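Local coordinates for E3 SUMO-protein ligase SIZ1 (Saccharomyces cerevisiae, PDB 3I2D), which acts as an E3 ligase that mediates attachment of the SUMO protein Smt3 to septins and PCNA, at residues I66-S71 / F198-E203; R78-L83 / H117-F122; D154-F159 / T165-D170. One frame throughout, in Å; residues are numbered along the deposited sequence.

Contact 1 (I66-S71 / F198-E203); sequences IHFKES and FGYIVE
Phe68 meets Phe198 through CE1, which lies 3.6 Å from Phe198 CD1, with Phe68 CZ close behind. The ring planes stand at 76°, yet the approach is oblique: Phe198 CD1 comes in at the edge of the Phe68 ring, while Phe68 and Ile66 reach Phe198 on a slant, neither squarely over its face nor along its edge. Tyr200 touches the rim of Phe68 as well, more loosely, edge against edge, with Tyr200 CE1 4.3 Å from Phe68 CD1. Ile66 completes the group. Its CG2 methyl sits 3.9 Å above one face of the Phe68 ring, offset toward the rim, and the same methyl touches Phe198 CE1 at 4.2 Å. No hydrogen bond crosses between the two segments, so apolar and aromatic contact carries the join.

The Phe68 ring stands beside its own backbone N and anti to the carbonyl carbon (chi1 -62°), a turn that carries it toward strand 195-204; it also meets the ring of Phe122 on strand 117-125. Phe198 and Tyr200 are two residues apart on strand 195-204 and present their rings on the same face. Backbone bonds from His67 to Arg132 and from Lys69 to Glu135 hold the 66-71 loop against a neighbouring loop. On its outer side His67 NE2 donates to Glu70 OE2 at 2.7 Å, a nearly straight bond (168°) in the imidazole plane that joins the two exposed side chains across the Phe68-Lys69 backbone.

Strand 195-204 itself is bonded on its two edges, Gly199 to Ile80 and Tyr200 to Tyr120. This is hydrophobic packing of an irregular N-terminal segment onto one face of a four-stranded antiparallel sheet in the PINIT domain.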
loop_
_atom_site.group_PDB
_atom_site.type_symbol
_atom_site.label_atom_id
_atom_site.label_comp_id
_atom_site.label_asym_id
_atom_site.label_seq_id
_atom_site.Cartn_x
_atom_site.Cartn_y
_atom_site.Cartn_z
ATOM N N ILE A 66 6.875 -14.657 11.520
ATOM C CA ILE A 66 5.817 -14.041 10.714
ATOM C C ILE A 66 6.051 -12.571 10.395
ATOM O O ILE A 66 6.433 -11.785 11.253
ATOM C CB ILE A 66 4.421 -14.223 11.396
ATOM C CG1 ILE A 66 3.984 -15.688 11.266
ATOM C CG2 ILE A 66 3.370 -13.282 10.774
ATOM C CD1 ILE A 66 2.695 -16.015 11.977
ATOM N N HIS A 67 5.819 -12.207 9.141
ATOM C CA HIS A 67 6.018 -10.841 8.694
ATOM C C HIS A 67 4.965 -10.509 7.655
ATOM O O HIS A 67 5.025 -10.974 6.526
ATOM C CB HIS A 67 7.408 -10.691 8.086
ATOM C CG HIS A 67 7.709 -9.302 7.622
ATOM N ND1 HIS A 67 7.780 -8.232 8.486
ATOM C CD2 HIS A 67 7.903 -8.800 6.381
ATOM C CE1 HIS A 67 8.001 -7.129 7.795
ATOM N NE2 HIS A 67 8.080 -7.445 6.515
ATOM N N PHE A 68 4.002 -9.682 8.017
ATOM C CA PHE A 68 2.957 -9.368 7.064
ATOM C C PHE A 68 3.417 -8.581 5.847
ATOM O O PHE A 68 4.246 -7.685 5.961
ATOM C CB PHE A 68 1.821 -8.631 7.765
ATOM C CG PHE A 68 1.169 -9.440 8.838
ATOM C CD1 PHE A 68 1.504 -9.250 10.174
ATOM C CD2 PHE A 68 0.269 -10.447 8.512
ATOM C CE1 PHE A 68 0.960 -10.050 11.168
ATOM C CE2 PHE A 68 -0.279 -11.252 9.505
ATOM C CZ PHE A 68 0.072 -11.049 10.836
ATOM N N LYS A 69 2.873 -8.939 4.682
ATOM C CA LYS A 69 3.186 -8.248 3.442
ATOM C C LYS A 69 2.964 -6.767 3.699
ATOM O O LYS A 69 1.901 -6.353 4.180
ATOM C CB LYS A 69 2.260 -8.691 2.311
ATOM C CG LYS A 69 2.472 -10.098 1.816
ATOM C CD LYS A 69 1.644 -10.335 0.555
ATOM C CE LYS A 69 1.671 -11.791 0.115
ATOM N NZ LYS A 69 0.894 -11.989 -1.142
ATOM N N GLU A 70 3.964 -5.972 3.360
ATOM C CA GLU A 70 3.885 -4.545 3.583
ATOM C C GLU A 70 3.083 -3.762 2.561
ATOM O O GLU A 70 2.737 -4.246 1.489
ATOM C CB GLU A 70 5.294 -3.956 3.663
ATOM C CG GLU A 70 6.126 -4.465 4.825
ATOM C CD GLU A 70 7.593 -4.486 4.479
ATOM O OE1 GLU A 70 8.098 -3.440 4.018
ATOM O OE2 GLU A 70 8.237 -5.545 4.657
ATOM N N SER A 71 2.774 -2.536 2.954
ATOM C CA SER A 71 2.065 -1.584 2.136
ATOM C C SER A 71 2.787 -0.284 2.405
ATOM O O SER A 71 3.165 0.003 3.543
ATOM C CB SER A 71 0.623 -1.446 2.584
ATOM O OG SER A 71 -0.016 -0.421 1.848
ATOM N N PHE A 198 -1.869 -10.050 15.782
ATOM C CA PHE A 198 -0.900 -9.154 16.393
ATOM C C PHE A 198 -1.475 -7.757 16.436
ATOM O O PHE A 198 -2.195 -7.348 15.533
ATOM C CB PHE A 198 0.383 -9.091 15.586
ATOM C CG PHE A 198 1.084 -10.396 15.448
ATOM C CD1 PHE A 198 0.641 -11.344 14.536
ATOM C CD2 PHE A 198 2.207 -10.671 16.210
ATOM C CE1 PHE A 198 1.316 -12.549 14.384
ATOM C CE2 PHE A 198 2.886 -11.868 16.067
ATOM C CZ PHE A 198 2.445 -12.809 15.155
ATOM N N GLY A 199 -1.154 -7.030 17.497
ATOM C CA GLY A 199 -1.620 -5.665 17.631
ATOM C C GLY A 199 -0.408 -4.793 17.413
ATOM O O GLY A 199 0.609 -4.969 18.074
ATOM N N TYR A 200 -0.491 -3.874 16.465
ATOM C CA TYR A 200 0.630 -2.987 16.173
ATOM C C TYR A 200 0.167 -1.543 16.099
ATOM O O TYR A 200 -0.935 -1.256 15.600
ATOM C CB TYR A 200 1.259 -3.298 14.808
ATOM C CG TYR A 200 2.042 -4.584 14.681
ATOM C CD1 TYR A 200 1.639 -5.579 13.790
ATOM C CD2 TYR A 200 3.236 -4.771 15.369
ATOM C CE1 TYR A 200 2.413 -6.726 13.579
ATOM C CE2 TYR A 200 4.014 -5.911 15.165
ATOM C CZ TYR A 200 3.597 -6.881 14.267
ATOM O OH TYR A 200 4.377 -7.996 14.050
ATOM N N ILE A 201 1.006 -0.641 16.605
ATOM C CA ILE A 201 0.733 0.784 16.484
ATOM C C ILE A 201 1.451 1.038 15.162
ATOM O O ILE A 201 2.648 0.769 15.035
ATOM C CB ILE A 201 1.398 1.626 17.599
ATOM C CG1 ILE A 201 0.617 1.489 18.901
ATOM C CG2 ILE A 201 1.400 3.086 17.214
ATOM C CD1 ILE A 201 1.236 2.222 20.053
ATOM N N VAL A 202 0.716 1.501 14.162
ATOM C CA VAL A 202 1.316 1.758 12.864
ATOM C C VAL A 202 1.202 3.228 12.533
ATOM O O VAL A 202 0.337 3.942 13.057
ATOM C CB VAL A 202 0.614 0.953 11.732
ATOM C CG1 VAL A 202 0.591 -0.552 12.076
ATOM C CG2 VAL A 202 -0.801 1.484 11.521
ATOM N N GLU A 203 2.085 3.677 11.657
ATOM C CA GLU A 203 2.064 5.057 11.246
ATOM C C GLU A 203 1.419 5.166 9.876
ATOM O O GLU A 203 1.844 4.510 8.923
ATOM C CB GLU A 203 3.482 5.635 11.185
ATOM C CG GLU A 203 3.490 7.133 10.839
ATOM C CD GLU A 203 4.882 7.730 10.712
ATOM O OE1 GLU A 203 5.593 7.814 11.739
ATOM O OE2 GLU A 203 5.258 8.115 9.581
#

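Contact 2 (R78-L83 / H117-F122); sequences RLIPEL and HRLYLF
Ile80 and Leu119 meet across the PINIT-domain sheet, where strands 74-90 and 117-125 lie on the two flanks of strand 195-204 and are not direct neighbours. Their nearest CA atoms are over 8 Å apart, and side chains on one face of the sheet have to span the gap; Gly199 in the middle strand, backbone-bonded to Ile80, brings no side chain between them.

The two main side chains cross at about a right angle. Ile80 CD1 ends 3.6 Å from Leu119 CD2, with Leu119 CG almost as near. CG1 of Ile80 lies beside the backbone N, and the chain then runs on extended (chi2 -178°), so the reach is made by CD1 at its very end. Leu83 arrives differently: it and Leu119 point at each other tip to tip, Leu83 CD1 facing Leu119 CD1 at 4.1 Å. Leu119 CD2 and CG are thus nearest to Ile80, while its CD1 is shared, equally distant from Ile80 CD1 and Leu83 CD1. The other methyl of Leu83, CD2, lies a looser 4.4 Å from Leu121 CD1.

All four residues are buried and the contact is purely apolar. Phe100 of strand 93-100 packs on both Ile80 and Leu83. What brings Leu83 back beside Ile80 is a type I turn at the corner of the chain, closed by Leu83 N donating to Ile80 O at 2.9 Å.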
loop_
_atom_site.group_PDB
_atom_site.type_symbol
_atom_site.label_atom_id
_atom_site.label_comp_id
_atom_site.label_asym_id
_atom_site.label_seq_id
_atom_site.Cartn_x
_atom_site.Cartn_y
_atom_site.Cartn_z
ATOM N N ARG A 78 5.352 -0.117 16.481
ATOM C CA ARG A 78 5.499 -0.814 17.758
ATOM C C ARG A 78 4.515 -1.948 17.904
ATOM O O ARG A 78 3.400 -1.880 17.397
ATOM C CB ARG A 78 5.249 0.143 18.919
ATOM C CG ARG A 78 6.172 -0.032 20.101
ATOM C CD ARG A 78 7.373 0.897 19.980
ATOM N NE ARG A 78 6.967 2.261 19.634
ATOM C CZ ARG A 78 6.074 2.984 20.314
ATOM N NH1 ARG A 78 5.478 2.482 21.393
ATOM N NH2 ARG A 78 5.773 4.214 19.908
ATOM N N LEU A 79 4.925 -2.991 18.608
ATOM C CA LEU A 79 4.033 -4.109 18.864
ATOM C C LEU A 79 3.510 -3.971 20.281
ATOM O O LEU A 79 4.295 -3.801 21.208
ATOM C CB LEU A 79 4.758 -5.457 18.769
ATOM C CG LEU A 79 3.828 -6.605 19.222
ATOM C CD1 LEU A 79 3.460 -7.496 18.042
ATOM C CD2 LEU A 79 4.494 -7.419 20.307
ATOM N N ILE A 80 2.194 -4.011 20.450
ATOM C CA ILE A 80 1.602 -3.969 21.785
ATOM C C ILE A 80 1.627 -5.460 22.148
ATOM O O ILE A 80 0.735 -6.225 21.777
ATOM C CB ILE A 80 0.171 -3.422 21.738
ATOM C CG1 ILE A 80 0.208 -1.958 21.314
ATOM C CG2 ILE A 80 -0.476 -3.536 23.093
ATOM C CD1 ILE A 80 -1.150 -1.328 21.280
ATOM N N PRO A 81 2.661 -5.875 22.901
ATOM C CA PRO A 81 2.957 -7.236 23.369
ATOM C C PRO A 81 1.787 -8.065 23.857
ATOM O O PRO A 81 1.637 -9.224 23.470
ATOM C CB PRO A 81 3.999 -7.002 24.451
ATOM C CG PRO A 81 3.522 -5.733 25.064
ATOM C CD PRO A 81 3.221 -4.890 23.848
ATOM N N GLU A 82 0.957 -7.465 24.700
ATOM C CA GLU A 82 -0.196 -8.149 25.255
ATOM C C GLU A 82 -1.248 -8.534 24.203
ATOM O O GLU A 82 -1.994 -9.488 24.391
ATOM C CB GLU A 82 -0.811 -7.271 26.347
ATOM C CG GLU A 82 -0.030 -5.981 26.591
ATOM C CD GLU A 82 -0.206 -5.433 28.001
ATOM O OE1 GLU A 82 0.265 -6.097 28.955
ATOM O OE2 GLU A 82 -0.814 -4.346 28.155
ATOM N N LEU A 83 -1.296 -7.794 23.097
ATOM C CA LEU A 83 -2.256 -8.048 22.015
ATOM C C LEU A 83 -1.756 -9.103 21.031
ATOM O O LEU A 83 -1.420 -8.799 19.887
ATOM C CB LEU A 83 -2.538 -6.756 21.251
ATOM C CG LEU A 83 -3.948 -6.194 21.338
ATOM C CD1 LEU A 83 -4.047 -4.949 20.475
ATOM C CD2 LEU A 83 -4.936 -7.245 20.871
ATOM N N HIS A 117 -1.079 8.161 13.669
ATOM C CA HIS A 117 -0.828 6.840 14.223
ATOM C C HIS A 117 -2.106 6.109 14.544
ATOM O O HIS A 117 -3.097 6.720 14.937
ATOM C CB HIS A 117 0.027 6.948 15.473
ATOM C CG HIS A 117 1.425 7.392 15.196
ATOM N ND1 HIS A 117 1.733 8.683 14.821
ATOM C CD2 HIS A 117 2.587 6.697 15.154
ATOM C CE1 HIS A 117 3.024 8.762 14.555
ATOM N NE2 HIS A 117 3.566 7.571 14.748
ATOM N N ARG A 118 -2.086 4.793 14.383
ATOM C CA ARG A 118 -3.285 4.011 14.646
ATOM C C ARG A 118 -2.954 2.615 15.135
ATOM O O ARG A 118 -1.885 2.088 14.839
ATOM C CB ARG A 118 -4.128 3.928 13.377
ATOM C CG ARG A 118 -4.240 5.254 12.649
ATOM C CD ARG A 118 -5.679 5.633 12.428
ATOM N NE ARG A 118 -6.436 5.613 13.671
ATOM C CZ ARG A 118 -7.757 5.743 13.734
ATOM N NH1 ARG A 118 -8.466 5.906 12.620
ATOM N NH2 ARG A 118 -8.375 5.697 14.908
ATOM N N LEU A 119 -3.873 2.017 15.887
ATOM C CA LEU A 119 -3.673 0.671 16.418
ATOM C C LEU A 119 -4.360 -0.350 15.501
ATOM O O LEU A 119 -5.585 -0.450 15.480
ATOM C CB LEU A 119 -4.266 0.580 17.816
ATOM C CG LEU A 119 -3.701 -0.435 18.803
ATOM C CD1 LEU A 119 -4.883 -1.021 19.542
ATOM C CD2 LEU A 119 -2.889 -1.521 18.103
ATOM N N TYR A 120 -3.571 -1.098 14.742
ATOM C CA TYR A 120 -4.123 -2.075 13.817
ATOM C C TYR A 120 -4.002 -3.501 14.325
ATOM O O TYR A 120 -3.013 -3.878 14.951
ATOM C CB TYR A 120 -3.417 -1.971 12.459
ATOM C CG TYR A 120 -3.891 -0.843 11.572
ATOM C CD1 TYR A 120 -4.797 0.114 12.039
ATOM C CD2 TYR A 120 -3.461 -0.751 10.248
ATOM C CE1 TYR A 120 -5.268 1.128 11.208
ATOM C CE2 TYR A 120 -3.923 0.263 9.406
ATOM C CZ TYR A 120 -4.826 1.192 9.894
ATOM O OH TYR A 120 -5.298 2.179 9.062
ATOM N N LEU A 121 -5.021 -4.302 14.071
ATOM C CA LEU A 121 -4.941 -5.684 14.470
ATOM C C LEU A 121 -4.727 -6.463 13.172
ATOM O O LEU A 121 -5.436 -6.250 12.182
ATOM C CB LEU A 121 -6.224 -6.113 15.152
ATOM C CG LEU A 121 -6.256 -7.569 15.596
ATOM C CD1 LEU A 121 -5.080 -7.872 16.517
ATOM C CD2 LEU A 121 -7.590 -7.826 16.274
ATOM N N PHE A 122 -3.713 -7.320 13.163
ATOM C CA PHE A 122 -3.407 -8.128 11.988
ATOM C C PHE A 122 -3.710 -9.582 12.282
ATOM O O PHE A 122 -3.755 -9.995 13.441
ATOM C CB PHE A 122 -1.924 -8.033 11.598
ATOM C CG PHE A 122 -1.535 -6.721 10.997
ATOM C CD1 PHE A 122 -1.438 -5.581 11.785
ATOM C CD2 PHE A 122 -1.272 -6.621 9.639
ATOM C CE1 PHE A 122 -1.090 -4.373 11.233
ATOM C CE2 PHE A 122 -0.924 -5.411 9.074
ATOM C CZ PHE A 122 -0.831 -4.285 9.873
#

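Contact 3 (D154-F159 / T165-D170); sequences DNIRGF and TAKPAD
The loop leading into the short edge strand 169-170 folds back on itself, with Lys167 and Ile156 packed together at its centre. Lys167 runs extended beyond CG alongside the 154-159 arm, its CD lying 3.9 Å from Phe159 CB. Its NZ donates to Phe159 O at 2.9 Å, off the carbonyl direction (C=O...N 142°) and tilted 34° from the carbonyl plane. NZ also donates to water 1 (3.0 Å), which accepts a second bond from Ile156 N, and it has a weak bond to Lys162 O. A methionine in place of Lys167 removes the ammonium, which would probably leave the O of buried Phe159 without this donor and water 1 less firmly held.

The loop spans the two sheets of the PINIT domain, running from strand 150-151 of one to strand 169-170 of the other, and a backbone bond from Phe159 to Leu284 reaches the SP-RING part of the chain.

Ile156 packs between the arms with both branches. The side chains of Ile156 and Pro168 cross at about a right angle, with Ile156 CD1 3.8 Å from Pro168 CG, while Ile156 CG2 leans on Asp170 CB. The Asp170 carboxylate serves several partners: OD1 bonds Thr172, and OD2 pairs with Arg118 and accepts from water 2 at 2.7 Å. That water in turn accepts from the backbone N of Arg157 at 3.2 Å.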
loop_
_atom_site.group_PDB
_atom_site.type_symbol
_atom_site.label_atom_id
_atom_site.label_comp_id
_atom_site.label_asym_id
_atom_site.label_seq_id
_atom_site.Cartn_x
_atom_site.Cartn_y
_atom_site.Cartn_z
ATOM N N ASP A 154 -15.280 -3.802 9.490
ATOM C CA ASP A 154 -14.020 -3.993 8.775
ATOM C C ASP A 154 -13.742 -2.801 7.862
ATOM O O ASP A 154 -13.580 -2.946 6.647
ATOM C CB ASP A 154 -14.057 -5.295 7.962
ATOM C CG ASP A 154 -14.295 -6.529 8.832
ATOM O OD1 ASP A 154 -13.608 -6.674 9.872
ATOM O OD2 ASP A 154 -15.162 -7.356 8.463
ATOM N N ASN A 155 -13.678 -1.619 8.465
ATOM C CA ASN A 155 -13.439 -0.390 7.725
ATOM C C ASN A 155 -12.264 0.434 8.264
ATOM O O ASN A 155 -12.282 0.903 9.412
ATOM C CB ASN A 155 -14.711 0.460 7.731
ATOM C CG ASN A 155 -15.189 0.805 6.334
ATOM O OD1 ASN A 155 -14.583 1.624 5.639
ATOM N ND2 ASN A 155 -16.278 0.171 5.909
ATOM N N ILE A 156 -11.239 0.587 7.426
ATOM C CA ILE A 156 -10.064 1.375 7.762
ATOM C C ILE A 156 -9.839 2.369 6.636
ATOM O O ILE A 156 -10.605 2.401 5.669
ATOM C CB ILE A 156 -8.808 0.507 7.955
ATOM C CG1 ILE A 156 -8.640 -0.470 6.793
ATOM C CG2 ILE A 156 -8.910 -0.232 9.266
ATOM C CD1 ILE A 156 -7.468 -1.406 6.991
ATOM N N ARG A 157 -8.795 3.180 6.772
ATOM C CA ARG A 157 -8.471 4.214 5.803
ATOM C C ARG A 157 -8.746 3.916 4.330
ATOM O O ARG A 157 -9.632 4.532 3.726
ATOM C CB ARG A 157 -7.018 4.641 5.957
ATOM C CG ARG A 157 -6.692 5.852 5.128
ATOM C CD ARG A 157 -5.639 6.664 5.796
ATOM N NE ARG A 157 -4.326 6.532 5.177
ATOM C CZ ARG A 157 -3.639 5.402 5.071
ATOM N NH1 ARG A 157 -4.135 4.256 5.533
ATOM N NH2 ARG A 157 -2.424 5.440 4.546
ATOM N N GLY A 158 -7.988 3.008 3.727
ATOM C CA GLY A 158 -8.241 2.727 2.325
ATOM C C GLY A 158 -8.616 1.283 2.133
ATOM O O GLY A 158 -9.566 0.798 2.738
ATOM N N PHE A 159 -7.867 0.596 1.281
ATOM C CA PHE A 159 -8.087 -0.818 1.021
ATOM C C PHE A 159 -9.556 -1.182 0.913
ATOM O O PHE A 159 -10.001 -2.148 1.529
ATOM C CB PHE A 159 -7.432 -1.629 2.135
ATOM C CG PHE A 159 -6.030 -1.199 2.429
ATOM C CD1 PHE A 159 -5.782 -0.176 3.331
ATOM C CD2 PHE A 159 -4.954 -1.784 1.764
ATOM C CE1 PHE A 159 -4.483 0.257 3.567
ATOM C CE2 PHE A 159 -3.652 -1.357 1.992
ATOM C CZ PHE A 159 -3.417 -0.335 2.894
ATOM N N THR A 165 -11.689 -9.679 5.665
ATOM C CA THR A 165 -10.801 -10.718 6.173
ATOM C C THR A 165 -9.381 -10.565 5.632
ATOM O O THR A 165 -8.454 -11.209 6.121
ATOM C CB THR A 165 -11.330 -12.142 5.830
ATOM O OG1 THR A 165 -11.584 -12.238 4.424
ATOM C CG2 THR A 165 -12.617 -12.449 6.595
ATOM N N ALA A 166 -9.198 -9.690 4.651
ATOM C CA ALA A 166 -7.876 -9.502 4.066
ATOM C C ALA A 166 -7.193 -8.159 4.364
ATOM O O ALA A 166 -6.317 -7.722 3.620
ATOM C CB ALA A 166 -7.957 -9.716 2.565
ATOM N N LYS A 167 -7.586 -7.495 5.438
ATOM C CA LYS A 167 -6.951 -6.230 5.780
ATOM C C LYS A 167 -7.052 -6.050 7.274
ATOM O O LYS A 167 -8.003 -6.528 7.899
ATOM C CB LYS A 167 -7.623 -5.058 5.052
ATOM C CG LYS A 167 -9.091 -4.836 5.387
ATOM C CD LYS A 167 -9.745 -3.902 4.371
ATOM C CE LYS A 167 -11.256 -3.825 4.553
ATOM N NZ LYS A 167 -11.899 -2.841 3.625
ATOM N N PRO A 168 -6.074 -5.365 7.875
ATOM C CA PRO A 168 -6.084 -5.140 9.324
ATOM C C PRO A 168 -7.314 -4.360 9.823
ATOM O O PRO A 168 -7.976 -3.639 9.064
ATOM C CB PRO A 168 -4.783 -4.382 9.552
ATOM C CG PRO A 168 -4.677 -3.550 8.311
ATOM C CD PRO A 168 -5.032 -4.552 7.229
ATOM N N ALA A 169 -7.606 -4.512 11.108
ATOM C CA ALA A 169 -8.741 -3.838 11.716
ATOM C C ALA A 169 -8.277 -2.694 12.624
ATOM O O ALA A 169 -7.401 -2.869 13.456
ATOM C CB ALA A 169 -9.566 -4.840 12.502
ATOM N N ASP A 170 -8.874 -1.522 12.435
ATOM C CA ASP A 170 -8.554 -0.328 13.211
ATOM C C ASP A 170 -9.262 -0.364 14.563
ATOM O O ASP A 170 -10.473 -0.137 14.621
ATOM C CB ASP A 170 -9.037 0.914 12.455
ATOM C CG ASP A 170 -8.315 2.183 12.880
ATOM O OD1 ASP A 170 -7.849 2.244 14.035
ATOM O OD2 ASP A 170 -8.217 3.127 12.063
HETATM O O HOH W 1 -11.756 0.009 4.499
HETATM O O HOH W 2 -7.382 3.670 9.574
#

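How the contacts relate
Along the chain, 66-71 comes first and waits for 198-203, so contact 1 closes the longest loop, and both other contacts fall within it. Contact 2 opens next at 78-83 and closes at 117-122, before contact 3 starts; contact 3 then closes a short loop from 154-159 to 165-170. The two inner loops therefore follow in series and do not cross. All three reach one antiparallel sheet, ordered 74-90, 195-204, 117-125, 169-170. Val202 N to Arg118 O, 2.8 Å, probably bonds contact 1 to contact 2, as Leu121 N to Ala169 O does contact 2 to contact 3. Ser71 on Phe159 joins the first and third directly.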